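Local atomic coordinates of putative GntR-family transcriptional regulator (Bordetella bronchiseptica RB50, PDB entry 3CNV), a protein that probably regulates transcription as a GntR-family member, its UTRA domain thought to bind a small effector molecule. Residues Arg27-Pro32 with Val47-Arg52; Asp64-Pro69 with Pro142-Arg147; Val101-Lys106 with Arg133-Tyr138. One frame throughout, in Å; residues are numbered along the deposited sequence.

Interaction 1. Residues Arg27-Pro32 with Val47-Arg52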
# COMPACT_ATOMS: atom_id res chain seq x y z
N ARG C 27 23.33 0.70 22.45
CA ARG C 27 23.51 1.59 23.61
C ARG C 27 22.14 2.04 24.08
O ARG C 27 21.22 2.09 23.29
CB ARG C 27 24.21 2.93 23.23
CG ARG C 27 25.57 2.85 22.91
CD ARG C 27 26.06 4.28 22.61
NE ARG C 27 25.36 4.81 21.45
CZ ARG C 27 25.25 6.10 21.14
NH1 ARG C 27 25.80 7.03 21.93
NH2 ARG C 27 24.59 6.47 20.05
N ARG C 28 22.06 2.43 25.34
CA ARG C 28 20.90 3.17 25.82
C ARG C 28 21.30 4.63 25.95
O ARG C 28 22.42 4.94 26.28
CB ARG C 28 20.36 2.59 27.12
CG ARG C 28 19.59 1.33 26.81
CD ARG C 28 19.43 0.44 28.01
NE ARG C 28 18.38 -0.57 27.86
CZ ARG C 28 18.52 -1.71 27.18
NH1 ARG C 28 19.67 -2.02 26.58
NH2 ARG C 28 17.49 -2.55 27.12
N LEU C 29 20.38 5.51 25.61
CA LEU C 29 20.59 6.93 25.76
C LEU C 29 19.33 7.75 25.93
O LEU C 29 18.21 7.27 25.77
CB LEU C 29 21.40 7.48 24.61
CG LEU C 29 21.05 7.03 23.20
CD1 LEU C 29 19.99 7.89 22.52
CD2 LEU C 29 22.40 7.02 22.38
N ARG C 30 19.54 9.01 26.28
CA ARG C 30 18.44 9.98 26.39
C ARG C 30 17.96 10.24 24.98
O ARG C 30 18.76 10.56 24.11
CB ARG C 30 18.91 11.27 27.06
CG ARG C 30 17.83 12.35 27.22
CD ARG C 30 18.38 13.58 27.89
NE ARG C 30 17.40 14.66 27.97
CZ ARG C 30 16.88 15.12 29.10
NH1 ARG C 30 17.26 14.63 30.26
NH2 ARG C 30 16.01 16.13 29.06
N ALA C 31 16.66 10.11 24.74
CA ALA C 31 16.09 10.38 23.43
C ALA C 31 16.48 11.81 22.96
O ALA C 31 16.15 12.75 23.66
CB ALA C 31 14.50 10.22 23.47
N PRO C 32 17.11 11.97 21.75
CA PRO C 32 17.11 13.28 21.12
C PRO C 32 15.65 13.70 20.97
O PRO C 32 14.76 12.86 20.90
CB PRO C 32 17.76 13.01 19.75
CG PRO C 32 18.57 11.77 19.93
CD PRO C 32 17.75 10.95 20.89
N VAL C 47 15.92 5.71 25.49
CA VAL C 47 15.71 4.85 24.33
C VAL C 47 16.91 3.91 24.14
O VAL C 47 18.02 4.20 24.48
CB VAL C 47 15.43 5.62 22.98
CG1 VAL C 47 14.04 6.42 23.08
CG2 VAL C 47 16.58 6.53 22.63
N VAL C 48 16.62 2.73 23.66
CA VAL C 48 17.68 1.83 23.20
C VAL C 48 17.92 2.18 21.75
O VAL C 48 16.97 2.37 20.96
CB VAL C 48 17.25 0.37 23.23
CG1 VAL C 48 18.44 -0.59 22.72
CG2 VAL C 48 16.78 0.00 24.58
N THR C 49 19.19 2.28 21.41
CA THR C 49 19.53 2.44 20.03
C THR C 49 20.46 1.35 19.55
O THR C 49 21.40 0.94 20.22
CB THR C 49 20.13 3.87 19.74
OG1 THR C 49 20.03 4.14 18.31
CG2 THR C 49 21.60 3.97 20.25
N ILE C 50 20.15 0.90 18.34
CA ILE C 50 20.94 -0.09 17.65
C ILE C 50 21.33 0.44 16.27
O ILE C 50 20.53 1.08 15.57
CB ILE C 50 20.07 -1.37 17.43
CG1 ILE C 50 19.47 -1.87 18.77
CG2 ILE C 50 20.83 -2.44 16.62
CD1 ILE C 50 18.37 -2.93 18.59
N ARG C 51 22.58 0.23 15.93
CA ARG C 51 23.04 0.28 14.55
C ARG C 51 23.33 -1.10 14.00
O ARG C 51 24.01 -1.93 14.65
CB ARG C 51 24.27 1.17 14.42
CG ARG C 51 24.68 1.27 12.95
CD ARG C 51 25.74 2.23 12.71
NE ARG C 51 25.20 3.58 12.73
CZ ARG C 51 25.92 4.63 12.38
NH1 ARG C 51 27.20 4.44 11.99
NH2 ARG C 51 25.35 5.83 12.41
N ARG C 52 22.79 -1.39 12.83
CA ARG C 52 23.15 -2.67 12.18
C ARG C 52 23.42 -2.56 10.71
O ARG C 52 22.96 -1.65 10.04
CB ARG C 52 22.11 -3.75 12.46
CG ARG C 52 20.84 -3.53 11.96
CD ARG C 52 20.70 -4.13 10.56
NE ARG C 52 19.32 -3.98 10.23
CZ ARG C 52 18.37 -4.84 10.54
NH1 ARG C 52 18.68 -6.01 11.08
NH2 ARG C 52 17.11 -4.56 10.22
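Arg-27 and Thr-49, and again Leu-29 and Val-47, face each other as antiparallel hydrogen-bonded pairs, with Arg-28 and Val-48 as the non-hydrogen-bonded pair between them; the short strand axes approach to 4.7 Å with their directions 131° apart. Here strand 20-30, outermost within the chain, pairs with strand 46-56 in the antiparallel sheet of the UTRA domain. Each of the two outer pairs is closed by two backbone bonds, the straighter bond of the first running from Thr-49 N to Arg-27 O at 2.8 Å with 177° at the hydrogen. Between the pairs, the CA of Arg-28 makes a C-H...O contact with Val-47 O.

One face of the pair carries Arg-28 beside Val-48, the two side chains pointing the same way. Methyl CG2 of Val-48 sits over the centre of the Arg-28 guanidinium, 3.6 Å from CZ. On the other face, Leu-29 spans two residues of strand 46-56: with its CG held between the backbone N and the carbonyl carbon, the two methyls fork, CD1 touching Val-47 CG2 at 3.7 Å and CD2 touching Thr-49 CG2 at 3.8 Å. Arg-27 NH2 comes to 3.9 Å from Thr-49 CG2. Beyond the strand end, Ala-31 CB meets the other methyl of Val-47, CG1, at 3.8 Å. The hydroxyl of Thr-49 is engaged with the carbonyl of Leu-66 on the next strand, consistent with its methyl CG2, rather than OG1, facing Arg-27 and Leu-29.

Directional bonding here is therefore a backbone matter, four N-H...O=C bonds in all. The side chains add methyl contacts, and Arg-28 offers a guanidinium face to a methyl while its NH1 bonds the carbonyl of Leu-76.

Interaction 2. Residues Asp64-Pro69 with Pro142-Arg147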
# COMPACT_ATOMS: atom_id res chain seq x y z
N ASP C 64 21.27 0.51 9.10
CA ASP C 64 20.06 0.89 9.84
C ASP C 64 20.45 1.41 11.23
O ASP C 64 21.26 0.79 11.93
CB ASP C 64 19.14 -0.28 10.10
CG ASP C 64 18.29 -0.68 8.93
OD1 ASP C 64 17.86 0.22 8.16
OD2 ASP C 64 18.00 -1.95 8.82
N ASP C 65 19.89 2.54 11.60
CA ASP C 65 19.92 3.05 12.98
C ASP C 65 18.48 2.95 13.48
O ASP C 65 17.58 3.44 12.82
CB ASP C 65 20.38 4.51 13.12
CG ASP C 65 21.88 4.68 12.96
OD1 ASP C 65 22.61 3.80 13.41
OD2 ASP C 65 22.32 5.71 12.42
N LEU C 66 18.30 2.40 14.67
CA LEU C 66 16.96 2.17 15.27
C LEU C 66 16.95 2.81 16.64
O LEU C 66 17.95 2.81 17.35
CB LEU C 66 16.72 0.64 15.49
CG LEU C 66 16.52 -0.43 14.47
CD1 LEU C 66 17.81 -0.78 13.69
CD2 LEU C 66 15.93 -1.58 15.26
N TRP C 67 15.79 3.27 17.04
CA TRP C 67 15.59 3.82 18.37
C TRP C 67 14.26 3.21 18.86
O TRP C 67 13.23 3.29 18.21
CB TRP C 67 15.42 5.35 18.32
CG TRP C 67 16.64 6.15 17.97
CD1 TRP C 67 17.52 6.71 18.83
CD2 TRP C 67 17.10 6.45 16.66
NE1 TRP C 67 18.50 7.36 18.13
CE2 TRP C 67 18.28 7.19 16.79
CE3 TRP C 67 16.63 6.17 15.39
CZ2 TRP C 67 18.98 7.68 15.68
CZ3 TRP C 67 17.33 6.63 14.30
CH2 TRP C 67 18.51 7.37 14.44
N LEU C 68 14.31 2.63 20.03
CA LEU C 68 13.20 1.97 20.68
C LEU C 68 12.96 2.49 22.10
O LEU C 68 13.88 2.73 22.83
CB LEU C 68 13.49 0.49 20.73
CG LEU C 68 13.87 -0.19 19.40
CD1 LEU C 68 14.64 -1.48 19.66
CD2 LEU C 68 12.56 -0.49 18.64
N PRO C 69 11.68 2.64 22.50
CA PRO C 69 11.40 3.17 23.86
C PRO C 69 11.99 2.24 24.97
O PRO C 69 11.75 1.04 24.98
CB PRO C 69 9.89 3.24 23.90
CG PRO C 69 9.40 2.34 22.74
CD PRO C 69 10.47 2.28 21.75
N PRO C 142 3.39 4.46 18.48
CA PRO C 142 4.69 4.34 17.85
C PRO C 142 5.66 3.57 18.74
O PRO C 142 5.70 3.78 19.94
CB PRO C 142 5.09 5.79 17.61
CG PRO C 142 4.42 6.54 18.66
CD PRO C 142 3.19 5.81 19.03
N MSE C 143 6.37 2.63 18.17
CA MSE C 143 7.28 1.77 18.92
C MSE C 143 8.71 1.65 18.39
O MSE C 143 9.60 1.04 19.02
CB MSE C 143 6.73 0.31 18.98
CG MSE C 143 5.57 0.06 19.88
SE MSE C 143 5.68 0.76 21.72
CE MSE C 143 7.19 -0.28 22.30
N GLU C 144 8.93 2.19 17.22
CA GLU C 144 10.25 2.19 16.59
C GLU C 144 10.39 3.30 15.62
O GLU C 144 9.46 3.60 14.83
CB GLU C 144 10.52 0.90 15.79
CG GLU C 144 11.93 0.83 15.20
CD GLU C 144 12.07 -0.16 14.04
OE1 GLU C 144 11.15 -0.19 13.17
OE2 GLU C 144 13.11 -0.89 14.02
N VAL C 145 11.59 3.87 15.68
CA VAL C 145 12.12 4.78 14.69
C VAL C 145 13.30 4.13 14.06
O VAL C 145 14.19 3.65 14.73
CB VAL C 145 12.56 6.16 15.25
CG1 VAL C 145 13.25 7.03 14.12
CG2 VAL C 145 11.37 6.95 15.83
N ARG C 146 13.29 4.04 12.74
CA ARG C 146 14.44 3.47 12.06
C ARG C 146 14.81 4.33 10.85
O ARG C 146 13.92 4.69 10.04
CB ARG C 146 14.09 2.01 11.61
CG ARG C 146 15.24 1.29 10.90
CD ARG C 146 14.88 -0.13 10.43
NE ARG C 146 14.42 -1.02 11.50
CZ ARG C 146 14.29 -2.33 11.42
NH1 ARG C 146 14.46 -2.96 10.25
NH2 ARG C 146 13.89 -3.00 12.49
N ARG C 147 16.10 4.70 10.75
CA ARG C 147 16.64 5.31 9.61
C ARG C 147 17.60 4.39 8.90
O ARG C 147 18.63 3.94 9.46
CB ARG C 147 17.40 6.57 9.93
CG ARG C 147 18.01 7.12 8.63
CD ARG C 147 18.90 8.36 8.83
NE ARG C 147 19.54 8.39 10.14
CZ ARG C 147 20.71 7.82 10.45
NH1 ARG C 147 21.39 7.12 9.56
NH2 ARG C 147 21.19 7.96 11.69
O HOH W 1 15.64 -2.24 7.64
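Trp-67 lays the benzo edge of its indole beside Val-145, CE3 lying 3.7 Å from methyl CG1, and the carbonyl oxygen of Val-145 also approaches this edge near the ring plane. Farther round the rim, Trp-67 CH2 comes close to NH2 of Arg-147, with the ring and guanidinium planes well inclined to each other. That same NH2 reaches Asp-65 OD2 at 2.6 Å in a salt bridge, but its N-H angle of 126° makes the hydrogen bond weak. The carboxylate and guanidinium planes stand 81° apart, so the two groups do not pair flat. OD1 of Asp-65 has a separate partner, Arg-51.

On the opposite face, Arg-146 turns back towards Glu-144 through the bend at chi3, which places NE. NE and NH2 both grip Glu-144 OE2, the latter at 2.7 Å on the syn lone pair and the former from above the carboxylate plane. Leu-66 lies alongside this ion pair, its CG 3.7 Å from Arg-146 NE. Asp-64 is only a long ionic partner of Arg-146; a water donates to Asp-64 OD2 at 2.7 Å and accepts from Arg-146 NH1 at 3.0 Å, while Arg-52 bonds OD2 directly. Glu-144 OE1 is held by Tyr-89 and Ser-135, and Arg-146 NH1 also bonds a citrate ion, probably from the crystallisation liquor.

At the far end, Pro-69 CG presses on CE of selenomethionine Met-143 at 3.5 Å. Met-143 and Glu-144 together face Ser-135 in a classic beta bulge. The two strands, 164° apart in direction, are central neighbours in the antiparallel sheet of this UTRA domain, and the buried Asp-64, Glu-144 and Arg-146 network beside the citrate is consistent with an effector pocket.

Interaction 3. Residues Val101-Lys106 with Arg133-Tyr138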
# COMPACT_ATOMS: atom_id res chain seq x y z
N VAL C 101 1.84 -3.15 12.98
CA VAL C 101 0.73 -3.19 12.07
C VAL C 101 0.87 -2.24 10.90
O VAL C 101 0.31 -2.47 9.82
CB VAL C 101 -0.62 -2.90 12.85
CG1 VAL C 101 -0.72 -3.83 14.02
CG2 VAL C 101 -0.65 -1.49 13.33
N ARG C 102 1.65 -1.18 11.08
CA ARG C 102 1.87 -0.17 10.06
C ARG C 102 3.22 0.44 10.20
O ARG C 102 3.74 0.58 11.31
CB ARG C 102 0.84 1.03 10.24
CG ARG C 102 0.81 1.98 9.03
CD ARG C 102 -0.18 3.17 9.24
NE ARG C 102 0.38 4.39 9.85
CZ ARG C 102 0.03 4.79 11.06
NH1 ARG C 102 -0.84 4.07 11.75
NH2 ARG C 102 0.50 5.90 11.58
N ALA C 103 3.70 0.97 9.11
CA ALA C 103 4.91 1.83 9.09
C ALA C 103 4.72 3.05 8.20
O ALA C 103 4.14 2.96 7.12
CB ALA C 103 6.16 1.10 8.67
N ASP C 104 5.14 4.22 8.67
CA ASP C 104 5.04 5.43 7.85
C ASP C 104 6.52 5.78 7.52
O ASP C 104 7.36 5.81 8.40
CB ASP C 104 4.40 6.59 8.57
CG ASP C 104 2.90 6.39 8.86
OD1 ASP C 104 2.20 5.59 8.14
OD2 ASP C 104 2.42 7.08 9.83
N GLU C 105 6.81 5.94 6.24
CA GLU C 105 8.16 6.21 5.74
C GLU C 105 8.27 7.51 4.95
O GLU C 105 7.35 7.96 4.28
CB GLU C 105 8.70 5.04 4.91
CG GLU C 105 8.91 3.79 5.65
CD GLU C 105 9.39 2.61 4.78
OE1 GLU C 105 9.37 2.67 3.52
OE2 GLU C 105 9.74 1.59 5.38
N LYS C 106 9.46 8.10 5.04
CA LYS C 106 9.89 9.26 4.27
C LYS C 106 11.21 8.87 3.56
O LYS C 106 12.21 8.49 4.22
CB LYS C 106 10.11 10.47 5.20
CG LYS C 106 8.92 10.92 5.97
CD LYS C 106 9.21 12.16 6.81
CE LYS C 106 7.93 12.73 7.42
NZ LYS C 106 8.10 14.17 7.85
N ARG C 133 11.73 5.69 8.86
CA ARG C 133 10.51 4.94 9.21
C ARG C 133 10.09 5.18 10.67
O ARG C 133 10.92 5.20 11.59
CB ARG C 133 10.80 3.45 9.02
CG ARG C 133 9.60 2.53 9.25
CD ARG C 133 9.91 1.08 9.19
NE ARG C 133 10.52 0.73 7.91
CZ ARG C 133 11.36 -0.25 7.65
NH1 ARG C 133 11.78 -1.06 8.58
NH2 ARG C 133 11.79 -0.39 6.41
N ILE C 134 8.80 5.35 10.88
CA ILE C 134 8.23 5.13 12.19
C ILE C 134 7.25 3.98 12.09
O ILE C 134 6.40 4.01 11.25
CB ILE C 134 7.51 6.40 12.71
CG1 ILE C 134 8.41 7.63 12.60
CG2 ILE C 134 6.96 6.16 14.11
CD1 ILE C 134 7.62 9.03 12.83
N SER C 135 7.38 3.00 12.99
CA SER C 135 6.55 1.79 13.00
C SER C 135 5.64 1.84 14.18
O SER C 135 5.98 2.30 15.29
CB SER C 135 7.41 0.50 13.13
OG SER C 135 8.34 0.52 12.14
N TYR C 136 4.44 1.35 13.93
CA TYR C 136 3.34 1.43 14.88
C TYR C 136 2.80 0.05 15.25
O TYR C 136 2.75 -0.86 14.44
CB TYR C 136 2.18 2.32 14.32
CG TYR C 136 2.56 3.76 14.07
CD1 TYR C 136 2.31 4.72 15.01
CD2 TYR C 136 3.21 4.14 12.90
CE1 TYR C 136 2.71 6.04 14.81
CE2 TYR C 136 3.58 5.48 12.68
CZ TYR C 136 3.37 6.39 13.66
OH TYR C 136 3.75 7.71 13.52
N THR C 137 2.43 -0.09 16.50
CA THR C 137 1.68 -1.24 16.94
C THR C 137 0.23 -0.80 16.93
O THR C 137 -0.12 0.36 16.62
CB THR C 137 2.11 -1.74 18.38
OG1 THR C 137 1.82 -0.76 19.40
CG2 THR C 137 3.57 -2.04 18.45
N TYR C 138 -0.62 -1.72 17.28
CA TYR C 138 -2.06 -1.42 17.57
C TYR C 138 -2.40 -0.11 18.34
O TYR C 138 -1.79 0.27 19.33
CB TYR C 138 -2.72 -2.70 18.17
CG TYR C 138 -2.83 -3.78 17.06
CD1 TYR C 138 -3.80 -3.68 16.04
CD2 TYR C 138 -1.96 -4.86 17.00
CE1 TYR C 138 -3.90 -4.63 14.99
CE2 TYR C 138 -2.04 -5.82 15.94
CZ TYR C 138 -3.02 -5.69 14.94
OH TYR C 138 -3.12 -6.60 13.88
O HOH W 2 4.05 8.88 11.23
O HOH W 3 10.46 -0.24 3.75
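A classic beta bulge marks this edge of the antiparallel UTRA sheet: Val-101 and Arg-102 both face Tyr-136, Val-101 N donating to Tyr-136 O while Tyr-136 N donates to Arg-102 O at 2.8 Å. Beyond the bulge the pairing is regular, with Asp-104 and Ile-134 exchanging two backbone bonds and the short strand axes 167° apart in direction. Strand 102-111 is outermost within its chain, yet Ala-103, Asp-104 and Glu-105 pair antiparallel with a strand of the second subunit, so the sheet continues across the interface.

On the face of Arg-102, Asp-104 and Tyr-136, the guanidinium of Arg-102 lies flat on the tyrosine ring in a cation-pi stack, the planes 20° apart and CZ 4.1 Å from the ring centroid. The stack is offset: NH2 lies over the face near the CE2 rim, 3.3 Å from that atom. Asp-104 fixes the rotation of the guanidinium by taking NE on OD1 and NH2 on OD2, both nitrogens bonding in the guanidinium plane; NH1 turns to Asp-140. A water donates to Asp-104 OD2 and lies 2.6 Å from Tyr-136 OH, joining the carboxylate to the phenol.

The other face holds a second ion pair. Glu-105 and Arg-133 run side by side, carboxylate and guanidinium nearly coplanar at 21°, and Ala-103 CB packs against CG of Arg-133 at 3.8 Å. NH1 of Arg-133 bonds the hydroxyl of Tyr-89, and Glu-105 OE1 is bonded by Tyr-157. A single oxygen, Glu-105 OE2, takes both of the other arginine donors: NE at 2.8 Å on its anti lone pair, and NH2 at 3.0 Å nearly along the C-O bond.

In the fold
All three interactions belong to one six-stranded antiparallel sheet. Interaction 2 is central and buried, its centre about 7 Å from the centre of the chain, whereas interactions 1 and 3 lie towards the two edges, partly buried, each with its centre about 12 Å from that of the chain. Interactions 1 and 2 meet where strands 46-56 and 59-69 adjoin, through polar and packing contacts alike. Interactions 2 and 3 meet across strands 141-150 and 127-137, with interaction 3 nested in the chain loop that interaction 2 closes. Chemistry follows position: backbone bonds and methyl contacts at 27-32, buried charge networks in the middle, and paired ions plus a cation-pi stack at the subunit interface.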